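Local structure of uridylate-specific endoribonuclease nsp11 (Prrsv 16244b, 5EYI) at residues E124-L129 with V183-L188; C200-L205 with E209-V214. The protein probably degrades the 5'-polyuridines of viral replication intermediates as an endoribonuclease, keeping host double-stranded RNA sensors from being activated. The protein carries 1 engineered substitution. All blocks are in the same frame, centred on the assembly; numbering follows the deposited sequence.

Overall arrangement
Both contacts lie in the NendoU endoribonuclease part of the chain. Going along the chain, helix 120-128 comes first, and contact 1 brings it against the loop after strand 173-180, closing a loop of 53 residues that includes His131 and His146, the predicted active-site histidines. Contact 2 opens only after contact 1 has closed: it is a local beta hairpin, 200-205 with 209-214, and the two follow in series without crossing. Their centres are 15 Å apart, yet they touch, Val183 packing on Leu205 and Leu188 on Met203. The loop 183-188 therefore lies between the helix and the hairpin and joins them.

Contact 1 of 2, residues E124-L129 with V183-L188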
ATOM      1  N   GLU A 124      12.735  14.347 -11.349  1.00 25.50           N
ATOM      2  CA  GLU A 124      12.193  13.419 -12.341  1.00 26.81           C
ATOM      3  C   GLU A 124      11.283  12.360 -11.709  1.00 25.65           C
ATOM      4  O   GLU A 124      10.187  12.094 -12.236  1.00 23.63           O
ATOM      5  CB  GLU A 124      13.335  12.770 -13.144  1.00 29.38           C
ATOM      6  CG  GLU A 124      12.942  11.587 -14.018  1.00 33.30           C
ATOM      7  CD  GLU A 124      13.952  11.311 -15.133  1.00 37.41           C
ATOM      8  OE1 GLU A 124      15.062  10.801 -14.833  1.00 41.32           O
ATOM      9  N   VAL A 125      11.715  11.778 -10.585  1.00 23.70           N
ATOM     10  CA  VAL A 125      10.879  10.796  -9.868  1.00 23.51           C
ATOM     11  C   VAL A 125       9.593  11.458  -9.360  1.00 23.05           C
ATOM     12  O   VAL A 125       8.515  10.882  -9.466  1.00 23.46           O
ATOM     13  CB  VAL A 125      11.642  10.086  -8.721  1.00 23.01           C
ATOM     14  CG1 VAL A 125      10.714   9.204  -7.899  1.00 23.38           C
ATOM     15  CG2 VAL A 125      12.761   9.231  -9.289  1.00 23.01           C
ATOM     16  N   ALA A 126       9.705  12.676  -8.842  1.00 23.31           N
ATOM     17  CA  ALA A 126       8.532  13.428  -8.407  1.00 22.95           C
ATOM     18  C   ALA A 126       7.539  13.621  -9.565  1.00 24.14           C
ATOM     19  O   ALA A 126       6.339  13.392  -9.400  1.00 23.37           O
ATOM     20  CB  ALA A 126       8.958  14.762  -7.820  1.00 22.96           C
ATOM     21  N   ALA A 127       8.054  13.993 -10.742  1.00 24.86           N
ATOM     22  CA  ALA A 127       7.230  14.163 -11.945  1.00 25.69           C
ATOM     23  C   ALA A 127       6.591  12.867 -12.475  1.00 26.44           C
ATOM     24  O   ALA A 127       5.583  12.931 -13.169  1.00 28.29           O
ATOM     25  CB  ALA A 127       8.039  14.825 -13.052  1.00 25.65           C
ATOM     26  N   SER A 128       7.174  11.711 -12.174  1.00 26.70           N
ATOM     27  CA  SER A 128       6.594  10.424 -12.589  1.00 27.82           C
ATOM     28  C   SER A 128       5.344  10.021 -11.773  1.00 28.93           C
ATOM     29  O   SER A 128       4.528   9.241 -12.256  1.00 28.66           O
ATOM     30  CB  SER A 128       7.650   9.313 -12.526  1.00 27.85           C
ATOM     31  OG  SER A 128       7.977   8.969 -11.189  1.00 27.42           O
ATOM     32  N   LEU A 129       5.218  10.529 -10.544  1.00 28.99           N
ATOM     33  CA  LEU A 129       4.021  10.350  -9.722  1.00 29.12           C
ATOM     34  C   LEU A 129       3.601  11.707  -9.138  1.00 29.50           C
ATOM     35  O   LEU A 129       3.742  11.944  -7.935  1.00 27.99           O
ATOM     36  CB  LEU A 129       4.283   9.340  -8.593  1.00 30.10           C
ATOM     37  CG  LEU A 129       3.881   7.876  -8.714  1.00 31.90           C
ATOM     38  CD1 LEU A 129       3.878   7.275  -7.319  1.00 33.85           C
ATOM     39  CD2 LEU A 129       2.517   7.671  -9.359  1.00 32.04           C
ATOM     40  N   VAL A 183      12.594  11.777   2.335  1.00 19.32           N
ATOM     41  CA  VAL A 183      13.483  10.773   1.768  1.00 19.98           C
ATOM     42  C   VAL A 183      13.839  11.128   0.320  1.00 19.25           C
ATOM     43  O   VAL A 183      13.023  11.700  -0.410  1.00 19.39           O
ATOM     44  CB  VAL A 183      12.896   9.342   1.809  1.00 20.87           C
ATOM     45  CG1 VAL A 183      12.537   8.951   3.234  1.00 21.65           C
ATOM     46  CG2 VAL A 183      11.691   9.199   0.893  1.00 21.95           C
ATOM     47  N   TYR A 184      15.056  10.778  -0.074  1.00 18.68           N
ATOM     48  CA  TYR A 184      15.513  10.915  -1.451  1.00 19.14           C
ATOM     49  C   TYR A 184      14.666  10.016  -2.344  1.00 19.03           C
ATOM     50  O   TYR A 184      14.787   8.798  -2.270  1.00 19.11           O
ATOM     51  CB  TYR A 184      16.992  10.536  -1.544  1.00 19.28           C
ATOM     52  CG  TYR A 184      17.606  10.708  -2.912  1.00 19.85           C
ATOM     53  CD1 TYR A 184      18.230   9.644  -3.559  1.00 20.34           C
ATOM     54  CD2 TYR A 184      17.551  11.931  -3.568  1.00 20.24           C
ATOM     55  CE1 TYR A 184      18.796   9.801  -4.817  1.00 20.72           C
ATOM     56  CE2 TYR A 184      18.120  12.097  -4.826  1.00 20.82           C
ATOM     57  CZ  TYR A 184      18.749  11.031  -5.439  1.00 20.46           C
ATOM     58  OH  TYR A 184      19.300  11.194  -6.686  1.00 20.93           O
ATOM     59  N   LEU A 185      13.793  10.620  -3.154  1.00 19.05           N
ATOM     60  CA  LEU A 185      12.750   9.869  -3.873  1.00 20.52           C
ATOM     61  C   LEU A 185      13.239   8.717  -4.775  1.00 21.32           C
ATOM     62  O   LEU A 185      12.526   7.709  -4.923  1.00 20.86           O
ATOM     63  CB  LEU A 185      11.835  10.799  -4.683  1.00 20.78           C
ATOM     64  CG  LEU A 185      10.993  11.841  -3.924  1.00 20.89           C
ATOM     65  CD1 LEU A 185      10.213  12.690  -4.915  1.00 21.32           C
ATOM     66  CD2 LEU A 185      10.029  11.168  -2.962  1.00 21.32           C
ATOM     67  N   PRO A 186      14.439   8.848  -5.375  1.00 22.21           N
ATOM     68  CA  PRO A 186      14.942   7.694  -6.126  1.00 23.79           C
ATOM     69  C   PRO A 186      15.178   6.426  -5.295  1.00 24.86           C
ATOM     70  O   PRO A 186      15.111   5.339  -5.868  1.00 25.60           O
ATOM     71  CB  PRO A 186      16.230   8.224  -6.765  1.00 23.23           C
ATOM     72  CG  PRO A 186      15.926   9.671  -6.981  1.00 23.15           C
ATOM     73  CD  PRO A 186      15.179  10.072  -5.728  1.00 22.70           C
ATOM     74  N   ASP A 187      15.383   6.546  -3.975  1.00 25.05           N
ATOM     75  CA  ASP A 187      15.413   5.359  -3.083  1.00 25.78           C
ATOM     76  C   ASP A 187      14.129   4.544  -3.084  1.00 25.27           C
ATOM     77  O   ASP A 187      14.145   3.368  -2.714  1.00 25.81           O
ATOM     78  CB  ASP A 187      15.677   5.743  -1.614  1.00 27.20           C
ATOM     79  CG  ASP A 187      17.069   6.267  -1.370  1.00 28.82           C
ATOM     80  OD1 ASP A 187      17.991   6.049  -2.191  1.00 30.65           O
ATOM     81  OD2 ASP A 187      17.243   6.904  -0.318  1.00 30.02           O
ATOM     82  N   LEU A 188      13.014   5.178  -3.431  1.00 25.40           N
ATOM     83  CA  LEU A 188      11.725   4.502  -3.498  1.00 26.87           C
ATOM     84  C   LEU A 188      11.341   3.950  -4.874  1.00 26.88           C
ATOM     85  O   LEU A 188      10.361   3.222  -4.950  1.00 25.69           O
ATOM     86  CB  LEU A 188      10.615   5.446  -3.022  1.00 27.48           C
ATOM     87  CG  LEU A 188      10.833   6.211  -1.711  1.00 28.23           C
ATOM     88  CD1 LEU A 188       9.594   7.032  -1.394  1.00 28.93           C
ATOM     89  CD2 LEU A 188      11.162   5.272  -0.562  1.00 28.71           C
TER
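Val125 meets the 183-188 loop with both of its methyl branches. CG1 packs on Leu185, 3.8 Å from CB, while CG2 lies 3.9 Å from CG of the Pro186 ring. CG1 stands anti to the backbone N (chi1 173°), which sets the two methyls astride the Leu185-Pro186 step. The next residue, Ala126, is small enough to let the loop come close, and its CB touches CD1 of Leu185 at 3.8 Å. No hydrogen bond crosses between the two segments.

Within the helix end, Ser128 OG donates to Val125 O at 2.6 Å. In the loop, Asp187 N bonds to Tyr184 O and Leu188 N to Leu185 O. Pro186 lies within these overlapping turns, where its ring fixes a suitable phi (-62°), and its CD sits 3.5 Å above the centre of the Tyr184 ring. Further out, the backbone N-H of Leu185 donates to Glu122 OE2, and Tyr184 OH is hydrogen-bonded to the Asp119 carboxylate. Phe133 of helix 130-133 touches both Ala126 and Leu185. In this NendoU domain, buried apolar groups thus join helix 120-128 to the loop after strand 173-180, acidic residues hold that loop, and Leu185 lies about 8 Å, side chain to side chain, from the predicted active-site His146.

Contact 2 of 2, residues C200-L205 with E209-V214; sequences CWKMML and EVRLMV
Trp201 and Leu212 form an antiparallel hydrogen-bonded pair in a beta hairpin of the NendoU domain, joined by two backbone bonds: Trp201 N to Leu212 O and Leu212 N to Trp201 O, each 2.9 Å long. Met203 and Val210 repeat the pattern. Val210 N reaches Met203 O at 2.8 Å and nearly straight (174° at the hydrogen), and Met203 N gives the return bond. Between these pairs Arg211, the non-hydrogen-bonded partner of Lys202, brings its CA to 3.1 Å from Trp201 O in a CA-H...O contact.

Among the apolar contacts, Val210 is branched at CB, and its methyl CG2 touches CG of Met203; it also reaches CB of Leu205 at the strand end. With CG between the backbone N and the carbonyl carbon (chi1 60°), the Met203 chain leans toward strand 208-215, where SD also nears CB of Leu212. At the other end, Val214 CG2 meets the edge of the Trp201 indole, 4.0 Å from CD1; Tyr191 packs edge-to-face with the same indole and Lys199 makes a cation-pi contact with it.

Sulfur and charged side chains occupy the other face. Cys200 SG rests 3.6 Å from Met213 SD and 3.7 Å from CD of Arg211, whose extended chain offers its aliphatic part. Glu209, bent at chi2 (-76°), turns across toward strand 198-205, its OE1 3.7 Å from Met204 CE. Lys202 NZ stays 5.0 Å from Glu209 OE2, too far for direct contact.

Strand 219-223 continues the sheet beyond 208-215, and His193 of the second subunit packs on Arg211 and Met213. Backbone bonds therefore set the hairpin's register, while its faces differ: Val210 and Leu212 are buried, the latter's side chain about 8 Å from that of predicted active-site His146, and Lys202, Glu209 and Arg211 combine aliphatic packing with charged ends.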
ATOM      1  N   CYS A 200       1.211  -2.857  -0.527  1.00 30.78           N
ATOM      2  CA  CYS A 200       1.708  -2.420   0.771  1.00 30.95           C
ATOM      3  C   CYS A 200       3.100  -3.018   0.977  1.00 30.54           C
ATOM      4  O   CYS A 200       3.227  -4.227   1.155  1.00 31.83           O
ATOM      5  CB  CYS A 200       0.762  -2.884   1.874  1.00 31.34           C
ATOM      6  SG  CYS A 200       1.391  -2.670   3.564  1.00 33.79           S
ATOM      7  N   TRP A 201       4.133  -2.181   0.919  1.00 28.01           N
ATOM      8  CA  TRP A 201       5.502  -2.625   1.177  1.00 28.29           C
ATOM      9  C   TRP A 201       5.861  -2.415   2.649  1.00 28.89           C
ATOM     10  O   TRP A 201       5.486  -1.400   3.233  1.00 28.39           O
ATOM     11  CB  TRP A 201       6.487  -1.832   0.330  1.00 27.67           C
ATOM     12  CG  TRP A 201       6.325  -1.938  -1.150  1.00 27.90           C
ATOM     13  CD1 TRP A 201       5.696  -1.047  -1.978  1.00 28.61           C
ATOM     14  CD2 TRP A 201       6.847  -2.966  -1.994  1.00 27.94           C
ATOM     15  NE1 TRP A 201       5.784  -1.466  -3.289  1.00 28.29           N
ATOM     16  CE2 TRP A 201       6.492  -2.636  -3.329  1.00 28.30           C
ATOM     17  CE3 TRP A 201       7.583  -4.137  -1.754  1.00 27.72           C
ATOM     18  CZ2 TRP A 201       6.839  -3.443  -4.420  1.00 28.65           C
ATOM     19  CZ3 TRP A 201       7.931  -4.938  -2.836  1.00 28.35           C
ATOM     20  CH2 TRP A 201       7.558  -4.587  -4.154  1.00 28.81           C
ATOM     21  N   LYS A 202       6.588  -3.356   3.245  1.00 29.84           N
ATOM     22  CA  LYS A 202       7.162  -3.155   4.587  1.00 31.94           C
ATOM     23  C   LYS A 202       8.638  -2.802   4.458  1.00 30.50           C
ATOM     24  O   LYS A 202       9.374  -3.469   3.739  1.00 32.41           O
ATOM     25  CB  LYS A 202       7.005  -4.400   5.464  1.00 35.47           C
ATOM     26  CG  LYS A 202       5.630  -4.557   6.091  1.00 39.20           C
ATOM     27  CD  LYS A 202       5.713  -4.961   7.567  1.00 44.14           C
ATOM     28  CE  LYS A 202       6.171  -6.402   7.748  1.00 46.32           C
ATOM     29  NZ  LYS A 202       6.366  -6.748   9.184  1.00 47.81           N
ATOM     30  N   MET A 203       9.065  -1.747   5.139  1.00 28.23           N
ATOM     31  CA  MET A 203      10.471  -1.337   5.106  1.00 27.37           C
ATOM     32  C   MET A 203      10.792  -0.492   6.324  1.00 25.65           C
ATOM     33  O   MET A 203       9.945  -0.280   7.193  1.00 25.09           O
ATOM     34  CB  MET A 203      10.800  -0.594   3.792  1.00 28.07           C
ATOM     35  CG  MET A 203       9.992   0.673   3.550  1.00 29.88           C
ATOM     36  SD  MET A 203      10.153   1.310   1.863  1.00 31.56           S
ATOM     37  CE  MET A 203      11.790   2.001   1.976  1.00 31.22           C
ATOM     38  N   MET A 204      12.034  -0.050   6.405  1.00 25.25           N
ATOM     39  CA  MET A 204      12.461   0.821   7.473  1.00 24.95           C
ATOM     40  C   MET A 204      12.855   2.183   6.919  1.00 23.69           C
ATOM     41  O   MET A 204      13.417   2.285   5.818  1.00 22.02           O
ATOM     42  CB  MET A 204      13.602   0.179   8.262  1.00 26.44           C
ATOM     43  CG  MET A 204      13.118  -0.863   9.265  1.00 27.94           C
ATOM     44  SD  MET A 204      14.487  -1.458  10.256  1.00 32.03           S
ATOM     45  CE  MET A 204      13.690  -1.767  11.828  1.00 31.48           C
ATOM     46  N   LEU A 205      12.513   3.214   7.695  1.00 22.23           N
ATOM     47  CA  LEU A 205      12.909   4.597   7.451  1.00 21.27           C
ATOM     48  C   LEU A 205      13.497   5.108   8.751  1.00 20.33           C
ATOM     49  O   LEU A 205      12.803   5.119   9.776  1.00 18.69           O
ATOM     50  CB  LEU A 205      11.699   5.431   7.042  1.00 21.38           C
ATOM     51  CG  LEU A 205      11.829   6.952   6.975  1.00 22.07           C
ATOM     52  CD1 LEU A 205      13.048   7.407   6.188  1.00 22.27           C
ATOM     53  CD2 LEU A 205      10.569   7.522   6.352  1.00 22.76           C
ATOM     54  N   GLU A 209      10.150   0.819  11.608  1.00 27.00           N
ATOM     55  CA  GLU A 209       9.292  -0.004  10.748  1.00 28.13           C
ATOM     56  C   GLU A 209       8.133   0.823  10.229  1.00 25.12           C
ATOM     57  O   GLU A 209       7.377   1.394  11.005  1.00 24.28           O
ATOM     58  CB  GLU A 209       8.748  -1.219  11.509  1.00 31.89           C
ATOM     59  CG  GLU A 209       9.789  -2.294  11.796  1.00 35.12           C
ATOM     60  CD  GLU A 209      10.155  -3.145  10.586  1.00 39.50           C
ATOM     61  OE1 GLU A 209      11.016  -4.039  10.760  1.00 44.36           O
ATOM     62  OE2 GLU A 209       9.605  -2.941   9.467  1.00 43.50           O
ATOM     63  N   VAL A 210       8.019   0.907   8.912  1.00 24.07           N
ATOM     64  CA  VAL A 210       6.954   1.666   8.265  1.00 23.28           C
ATOM     65  C   VAL A 210       6.367   0.819   7.163  1.00 23.38           C
ATOM     66  O   VAL A 210       6.925  -0.226   6.814  1.00 22.79           O
ATOM     67  CB  VAL A 210       7.474   2.998   7.670  1.00 23.55           C
ATOM     68  CG1 VAL A 210       8.056   3.888   8.765  1.00 23.86           C
ATOM     69  CG2 VAL A 210       8.516   2.771   6.567  1.00 23.73           C
ATOM     70  N   ARG A 211       5.260   1.293   6.607  1.00 24.21           N
ATOM     71  CA  ARG A 211       4.668   0.712   5.419  1.00 25.54           C
ATOM     72  C   ARG A 211       4.565   1.775   4.333  1.00 24.01           C
ATOM     73  O   ARG A 211       4.219   2.915   4.615  1.00 24.46           O
ATOM     74  CB  ARG A 211       3.287   0.132   5.737  1.00 28.97           C
ATOM     75  CG  ARG A 211       3.329  -1.016   6.741  1.00 32.16           C
ATOM     76  CD  ARG A 211       1.945  -1.558   7.079  1.00 35.84           C
ATOM     77  NE  ARG A 211       1.980  -2.448   8.244  1.00 39.42           N
ATOM     78  CZ  ARG A 211       1.976  -2.064   9.525  1.00 42.20           C
ATOM     79  NH1 ARG A 211       1.935  -0.777   9.871  1.00 43.43           N
ATOM     80  NH2 ARG A 211       2.014  -2.989  10.484  1.00 43.49           N
ATOM     81  N   LEU A 212       4.890   1.405   3.102  1.00 22.72           N
ATOM     82  CA  LEU A 212       4.748   2.293   1.953  1.00 22.53           C
ATOM     83  C   LEU A 212       3.589   1.761   1.160  1.00 22.43           C
ATOM     84  O   LEU A 212       3.626   0.632   0.683  1.00 22.75           O
ATOM     85  CB  LEU A 212       6.018   2.312   1.096  1.00 21.90           C
ATOM     86  CG  LEU A 212       6.009   3.198  -0.160  1.00 21.85           C
ATOM     87  CD1 LEU A 212       5.798   4.672   0.172  1.00 22.04           C
ATOM     88  CD2 LEU A 212       7.292   3.004  -0.944  1.00 21.99           C
ATOM     89  N   MET A 213       2.551   2.568   1.037  1.00 23.77           N
ATOM     90  CA  MET A 213       1.384   2.202   0.259  1.00 25.43           C
ATOM     91  C   MET A 213       1.554   2.810  -1.106  1.00 25.58           C
ATOM     92  O   MET A 213       1.807   4.006  -1.200  1.00 24.75           O
ATOM     93  CB  MET A 213       0.117   2.738   0.917  1.00 27.12           C
ATOM     94  CG  MET A 213       0.030   2.439   2.406  1.00 29.06           C
ATOM     95  SD  MET A 213       0.479   0.751   2.849  1.00 30.47           S
ATOM     96  CE  MET A 213      -0.326   0.675   4.440  1.00 32.16           C
ATOM     97  N   VAL A 214       1.441   1.981  -2.148  1.00 25.33           N
ATOM     98  CA  VAL A 214       1.519   2.442  -3.528  1.00 25.75           C
ATOM     99  C   VAL A 214       0.259   2.032  -4.295  1.00 26.59           C
ATOM    100  O   VAL A 214      -0.124   0.866  -4.278  1.00 26.93           O
ATOM    101  CB  VAL A 214       2.760   1.865  -4.242  1.00 26.09           C
ATOM    102  CG1 VAL A 214       2.802   2.308  -5.708  1.00 26.26           C
ATOM    103  CG2 VAL A 214       4.028   2.282  -3.500  1.00 26.37           C
TER